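Local coordinates for tailspike protein (Siphovirus 9NA, PDB 3RIQ), which recognises Salmonella lipopolysaccharide as the phage's tailspike receptor-binding domain and cleaves it as an endorhamnosidase, at the interface of chains A and B. Numbering follows the deposited sequence. Chains: chain A/B, Tailspike protein.

Contact 1: the interface of chains A and B. Residues chain A 11-16, 19-20; chain B 8-13.
B:Phe11 forms the aromatic centre of an antiparallel backbone crossing in which A:Tyr13 pairs with B:Phe11. Its CB lies near A:Lys12 O, and with CG anti to the carbonyl carbon (chi1 -62°) the ring turns toward chain A. CG and CD1 meet A:Phe11 CB, which lies over one ring face, 3.6 Å from CD1. CE1 goes on to A:Tyr13 CE1, which comes in at the ring edge, 3.9 Å away, with the two rings almost perpendicular. Over the same face as A:Phe11 CB, CD2 and CE2 meet A:Phe11 CD2, at the edge of the partner ring, and the Phe pair packs edge-to-face. B:Lys10 CG covers the opposite face, so the ring is clasped between its own neighbour and chain A.

Backbone bonds flank this cluster. B:Lys12 N reaches A:Lys12 O at 2.9 Å in a nearly straight bond (166° at H), and A:Ser14 N donates to B:Lys10 O at 2.9 Å from well above the carbonyl plane. A:Lys16 starts in the crowded position between N and C (chi1 64°) and bends at chi3 and chi4. Its ammonium NZ meets B:Asp8 O at 2.7 Å and forms a salt bridge with the carboxylate A:Asp19 OD2 at 2.8 Å. Water 2 joins NZ to A:Ser14 O, B:Asp8 O and B:Phe11 O. Water 1 links B:Lys9 O, 2.7 Å away, to A:Asp19 OD2, A:Tyr20 OH and A:Lys16 N. The helix carbonyl and the carboxylate may together stabilise the ammonium charge.

The site lies near the N-terminus of the fragment, where helix 6-10 of B and its following loop meet residues 11-20 of A, including strand 14-16.

Contact 2: the interface of chains A and B. Residues chain A 488, 491-492, 494, 496, 498; chain B 506, 509-512.
Two main-chain carbonyls of chain B, those of B:Ser509 and B:Ala510, are read by side chains of chain A in this patch, where 3-10 helix 508-510 of B faces 3-10 helix 491-493 of A. A:Arg491 is extended from CG to NE, with CG anti to the backbone N (chi1 177°), and its NE meets B:Ser509 O at 2.7 Å in the carbonyl plane. NH2 adds a weak second bond to the same oxygen. One residue on, B:Ala510 O receives A:His496 NE2 at 3.0 Å; the oxygen lies at the imidazole edge, while the donor sits above the carbonyl plane. The ring is brought there by the crowded first torsion of A:His496 (chi1 64°), which puts CG between N and C. A:Gln488 NE2 gives a straight bond (166° at H) to the carboxylate B:Glu512 OE2 at 2.8 Å, from above the carboxylate plane.

Charge pairing is looser: A:Arg491 NH1 stands 3.6 Å from B:Glu512 OE2, with B:Glu512 CB over one guanidinium face. This carboxylate oxygen thus serves both the amide and the guanidinium.

Water 4 bridges A:Gln488 OE1 and A:Ser498 OG to B:Glu512 N, which points straight at it from 2.8 Å.

Apolar packing completes the contact. B:Leu506 CD2 sits over the centre of the A:His496 ring, 3.8 Å from its centroid, and also touches A:Phe494 CB at 3.6 Å. A:Leu492 CD1 packs on B:Ser509 CB at 3.5 Å, and B:Leu511 CD2 lies against A:Ser498.

By locking the short helix of one subunit into side chains of the next, the site probably helps hold the C-terminal part of the trimeric spike together.

Contact 1: the interface of chains A and B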
# COMPACT_ATOMS: atom_id res chain seq x y z
N PHE A 11 20.22 41.22 -19.25
CA PHE A 11 19.10 41.17 -18.28
C PHE A 11 17.93 40.33 -18.77
O PHE A 11 17.66 40.21 -19.99
CB PHE A 11 18.58 42.57 -17.99
CG PHE A 11 19.60 43.49 -17.37
CD1 PHE A 11 20.37 43.08 -16.28
CD2 PHE A 11 19.76 44.80 -17.86
CE1 PHE A 11 21.31 43.99 -15.70
CE2 PHE A 11 20.69 45.66 -17.31
CZ PHE A 11 21.47 45.25 -16.22
N LYS A 12 17.27 39.68 -17.82
CA LYS A 12 16.11 38.85 -18.10
C LYS A 12 14.90 39.68 -18.56
O LYS A 12 14.57 40.67 -17.93
CB LYS A 12 15.75 38.15 -16.77
CG LYS A 12 14.52 37.29 -16.78
CD LYS A 12 14.78 35.97 -17.41
CE LYS A 12 13.63 34.96 -17.08
NZ LYS A 12 13.80 33.75 -17.88
N TYR A 13 14.25 39.28 -19.64
CA TYR A 13 13.03 39.94 -20.10
C TYR A 13 11.82 39.56 -19.29
O TYR A 13 11.48 38.36 -19.16
CB TYR A 13 12.76 39.61 -21.57
CG TYR A 13 13.65 40.39 -22.57
CD1 TYR A 13 15.05 40.38 -22.49
CD2 TYR A 13 13.06 41.15 -23.55
CE1 TYR A 13 15.85 41.12 -23.41
CE2 TYR A 13 13.81 41.89 -24.45
CZ TYR A 13 15.19 41.87 -24.39
OH TYR A 13 15.85 42.60 -25.34
N SER A 14 11.16 40.58 -18.73
CA SER A 14 9.89 40.40 -18.04
C SER A 14 9.08 41.66 -18.22
O SER A 14 9.63 42.78 -18.16
CB SER A 14 10.14 40.11 -16.54
OG SER A 14 8.90 39.89 -15.89
N VAL A 15 7.79 41.47 -18.46
CA VAL A 15 6.85 42.59 -18.40
C VAL A 15 5.93 42.37 -17.22
O VAL A 15 5.73 41.21 -16.79
CB VAL A 15 6.00 42.72 -19.68
CG1 VAL A 15 6.90 43.04 -20.91
CG2 VAL A 15 5.13 41.49 -19.89
N LYS A 16 5.35 43.44 -16.69
CA LYS A 16 4.47 43.30 -15.53
C LYS A 16 3.12 43.92 -15.80
O LYS A 16 3.02 44.99 -16.42
CB LYS A 16 5.11 43.87 -14.25
CG LYS A 16 5.34 45.37 -14.36
CD LYS A 16 6.18 45.92 -13.21
CE LYS A 16 7.63 45.99 -13.58
NZ LYS A 16 7.94 47.02 -14.63
N ASP A 19 2.01 47.71 -15.60
CA ASP A 19 2.41 48.67 -16.63
C ASP A 19 1.35 48.84 -17.75
O ASP A 19 1.53 49.66 -18.66
CB ASP A 19 3.74 48.22 -17.25
CG ASP A 19 4.94 48.52 -16.36
OD1 ASP A 19 4.89 49.49 -15.54
OD2 ASP A 19 5.97 47.81 -16.52
N TYR A 20 0.27 48.06 -17.69
CA TYR A 20 -0.76 48.02 -18.76
C TYR A 20 -2.18 48.15 -18.20
O TYR A 20 -2.41 47.94 -17.00
CB TYR A 20 -0.64 46.74 -19.62
CG TYR A 20 0.79 46.51 -20.02
CD1 TYR A 20 1.33 47.13 -21.15
CD2 TYR A 20 1.64 45.75 -19.21
CE1 TYR A 20 2.66 46.98 -21.48
CE2 TYR A 20 2.98 45.60 -19.54
CZ TYR A 20 3.49 46.23 -20.65
OH TYR A 20 4.85 46.10 -20.94
N ASP B 8 12.81 49.78 -17.32
CA ASP B 8 11.96 49.33 -16.21
C ASP B 8 10.78 48.49 -16.69
O ASP B 8 10.27 47.63 -15.95
CB ASP B 8 11.39 50.54 -15.42
CG ASP B 8 12.45 51.35 -14.66
OD1 ASP B 8 13.57 50.87 -14.47
OD2 ASP B 8 12.13 52.49 -14.24
N LYS B 9 10.32 48.76 -17.92
CA LYS B 9 9.16 48.05 -18.44
C LYS B 9 9.49 46.74 -19.15
O LYS B 9 8.59 45.97 -19.45
CB LYS B 9 8.31 48.94 -19.36
CG LYS B 9 7.71 50.13 -18.59
CD LYS B 9 6.79 50.97 -19.41
CE LYS B 9 6.56 52.28 -18.68
NZ LYS B 9 5.51 53.11 -19.34
N LYS B 10 10.76 46.48 -19.42
CA LYS B 10 11.08 45.27 -20.17
C LYS B 10 11.92 44.24 -19.43
O LYS B 10 12.05 43.12 -19.92
CB LYS B 10 11.75 45.61 -21.50
CG LYS B 10 13.12 46.16 -21.39
CD LYS B 10 13.66 46.63 -22.75
CE LYS B 10 13.88 45.52 -23.77
NZ LYS B 10 14.68 46.06 -24.93
N PHE B 11 12.47 44.59 -18.28
CA PHE B 11 13.38 43.67 -17.56
C PHE B 11 12.85 43.28 -16.18
O PHE B 11 12.13 44.06 -15.51
CB PHE B 11 14.75 44.30 -17.37
CG PHE B 11 15.47 44.62 -18.65
CD1 PHE B 11 15.55 43.67 -19.68
CD2 PHE B 11 16.09 45.85 -18.83
CE1 PHE B 11 16.27 43.99 -20.88
CE2 PHE B 11 16.75 46.17 -20.00
CZ PHE B 11 16.84 45.23 -21.03
N LYS B 12 13.14 42.05 -15.80
CA LYS B 12 12.74 41.51 -14.50
C LYS B 12 13.48 42.21 -13.34
O LYS B 12 14.69 42.34 -13.38
CB LYS B 12 13.13 40.02 -14.51
CG LYS B 12 12.89 39.26 -13.23
CD LYS B 12 11.46 38.90 -13.08
CE LYS B 12 11.28 37.80 -11.98
NZ LYS B 12 9.86 37.61 -11.69
N TYR B 13 12.75 42.63 -12.31
CA TYR B 13 13.37 43.21 -11.11
C TYR B 13 13.96 42.16 -10.20
O TYR B 13 13.26 41.22 -9.76
CB TYR B 13 12.34 44.03 -10.33
CG TYR B 13 12.04 45.41 -10.93
CD1 TYR B 13 11.62 45.58 -12.26
CD2 TYR B 13 12.21 46.54 -10.16
CE1 TYR B 13 11.36 46.87 -12.80
CE2 TYR B 13 11.98 47.81 -10.67
CZ TYR B 13 11.55 47.98 -11.97
OH TYR B 13 11.32 49.27 -12.37
O HOH W 1 6.09 45.85 -18.35
O HOH W 2 9.35 44.63 -16.10
O HOH W 3 8.25 37.81 -14.09

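Contact 2: the interface of chains A and B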
# COMPACT_ATOMS: atom_id res chain seq x y z
N GLN A 488 -20.47 -37.64 19.83
CA GLN A 488 -19.91 -36.77 20.85
C GLN A 488 -18.80 -37.47 21.60
O GLN A 488 -18.77 -38.72 21.66
CB GLN A 488 -20.99 -36.33 21.85
CG GLN A 488 -22.27 -35.76 21.20
CD GLN A 488 -23.23 -35.15 22.20
OE1 GLN A 488 -23.26 -35.55 23.38
NE2 GLN A 488 -24.00 -34.16 21.76
N ARG A 491 -19.20 -36.41 26.91
CA ARG A 491 -20.40 -35.80 27.48
C ARG A 491 -20.45 -36.04 28.99
O ARG A 491 -20.29 -37.18 29.45
CB ARG A 491 -21.70 -36.30 26.82
CG ARG A 491 -22.95 -35.68 27.47
CD ARG A 491 -24.20 -36.00 26.68
NE ARG A 491 -25.42 -35.63 27.41
CZ ARG A 491 -26.00 -34.43 27.46
NH1 ARG A 491 -25.51 -33.37 26.79
NH2 ARG A 491 -27.09 -34.30 28.21
N LEU A 492 -20.67 -34.96 29.74
CA LEU A 492 -20.73 -34.98 31.21
C LEU A 492 -19.47 -35.48 31.92
O LEU A 492 -19.49 -35.85 33.10
CB LEU A 492 -22.00 -35.69 31.73
CG LEU A 492 -23.24 -34.78 31.60
CD1 LEU A 492 -24.51 -35.55 31.89
CD2 LEU A 492 -23.14 -33.52 32.49
N PHE A 494 -17.59 -38.12 31.21
CA PHE A 494 -17.41 -39.58 31.30
C PHE A 494 -16.40 -40.17 30.31
O PHE A 494 -16.15 -41.37 30.33
CB PHE A 494 -18.77 -40.33 31.29
CG PHE A 494 -19.53 -40.19 32.59
CD1 PHE A 494 -20.41 -39.13 32.77
CD2 PHE A 494 -19.32 -41.07 33.64
CE1 PHE A 494 -21.07 -38.94 33.96
CE2 PHE A 494 -20.00 -40.90 34.85
CZ PHE A 494 -20.87 -39.83 35.01
N HIS A 496 -16.23 -40.85 27.22
CA HIS A 496 -16.68 -41.91 26.32
C HIS A 496 -17.10 -41.30 24.98
O HIS A 496 -17.38 -40.09 24.88
CB HIS A 496 -17.91 -42.61 26.90
CG HIS A 496 -19.09 -41.71 27.02
ND1 HIS A 496 -19.06 -40.55 27.78
CD2 HIS A 496 -20.33 -41.76 26.46
CE1 HIS A 496 -20.24 -39.94 27.69
NE2 HIS A 496 -21.02 -40.66 26.91
N SER A 498 -20.19 -41.03 22.50
CA SER A 498 -21.61 -41.28 22.21
C SER A 498 -21.75 -41.56 20.72
O SER A 498 -21.33 -40.74 19.88
CB SER A 498 -22.47 -40.08 22.59
OG SER A 498 -22.22 -39.71 23.93
N LEU B 506 -22.20 -45.45 33.21
CA LEU B 506 -22.67 -44.30 32.48
C LEU B 506 -24.09 -43.95 32.93
O LEU B 506 -24.96 -44.82 32.93
CB LEU B 506 -22.72 -44.66 31.00
CG LEU B 506 -21.63 -44.21 30.06
CD1 LEU B 506 -22.11 -44.51 28.63
CD2 LEU B 506 -21.28 -42.70 30.24
N SER B 509 -28.15 -39.41 31.60
CA SER B 509 -27.86 -38.04 31.16
C SER B 509 -26.63 -37.95 30.23
O SER B 509 -26.47 -36.94 29.54
CB SER B 509 -27.61 -37.15 32.37
OG SER B 509 -26.57 -37.73 33.15
N ALA B 510 -25.77 -38.98 30.22
CA ALA B 510 -24.54 -38.97 29.40
C ALA B 510 -24.74 -39.38 27.94
O ALA B 510 -23.78 -39.45 27.17
CB ALA B 510 -23.41 -39.76 30.06
N LEU B 511 -25.99 -39.61 27.55
CA LEU B 511 -26.37 -39.77 26.13
C LEU B 511 -27.42 -38.72 25.80
O LEU B 511 -28.57 -38.79 26.28
CB LEU B 511 -26.91 -41.19 25.83
CG LEU B 511 -25.91 -42.33 25.98
CD1 LEU B 511 -26.55 -43.73 25.91
CD2 LEU B 511 -24.79 -42.20 24.93
N GLU B 512 -27.04 -37.75 24.97
CA GLU B 512 -27.94 -36.61 24.74
C GLU B 512 -29.12 -36.98 23.86
O GLU B 512 -30.27 -36.64 24.17
CB GLU B 512 -27.18 -35.43 24.14
CG GLU B 512 -28.07 -34.24 23.82
CD GLU B 512 -27.31 -32.96 23.51
OE1 GLU B 512 -27.99 -31.91 23.49
OE2 GLU B 512 -26.08 -33.00 23.26
O HOH W 4 -24.53 -38.02 23.73

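Contact 1 and contact 2 lie about 100 Å apart, near opposite ends of the elongated spike, and share no residue. Contact 1 uses helix 6-10 and strand 14-16 from the N-terminal end of the fragment, and the 11-13 stretches of both chains meet there in unequal roles. In contact 2 different segments meet, residues 488-498 of A and 506-512 of B. Such pairing without two-fold symmetry fits successive subunits around the three-chain assembly. Neighbouring chains are thus joined at the N-terminal end and again in the C-terminal part, beyond the right-handed beta-helices, which probably keeps the subunits in register along the spike.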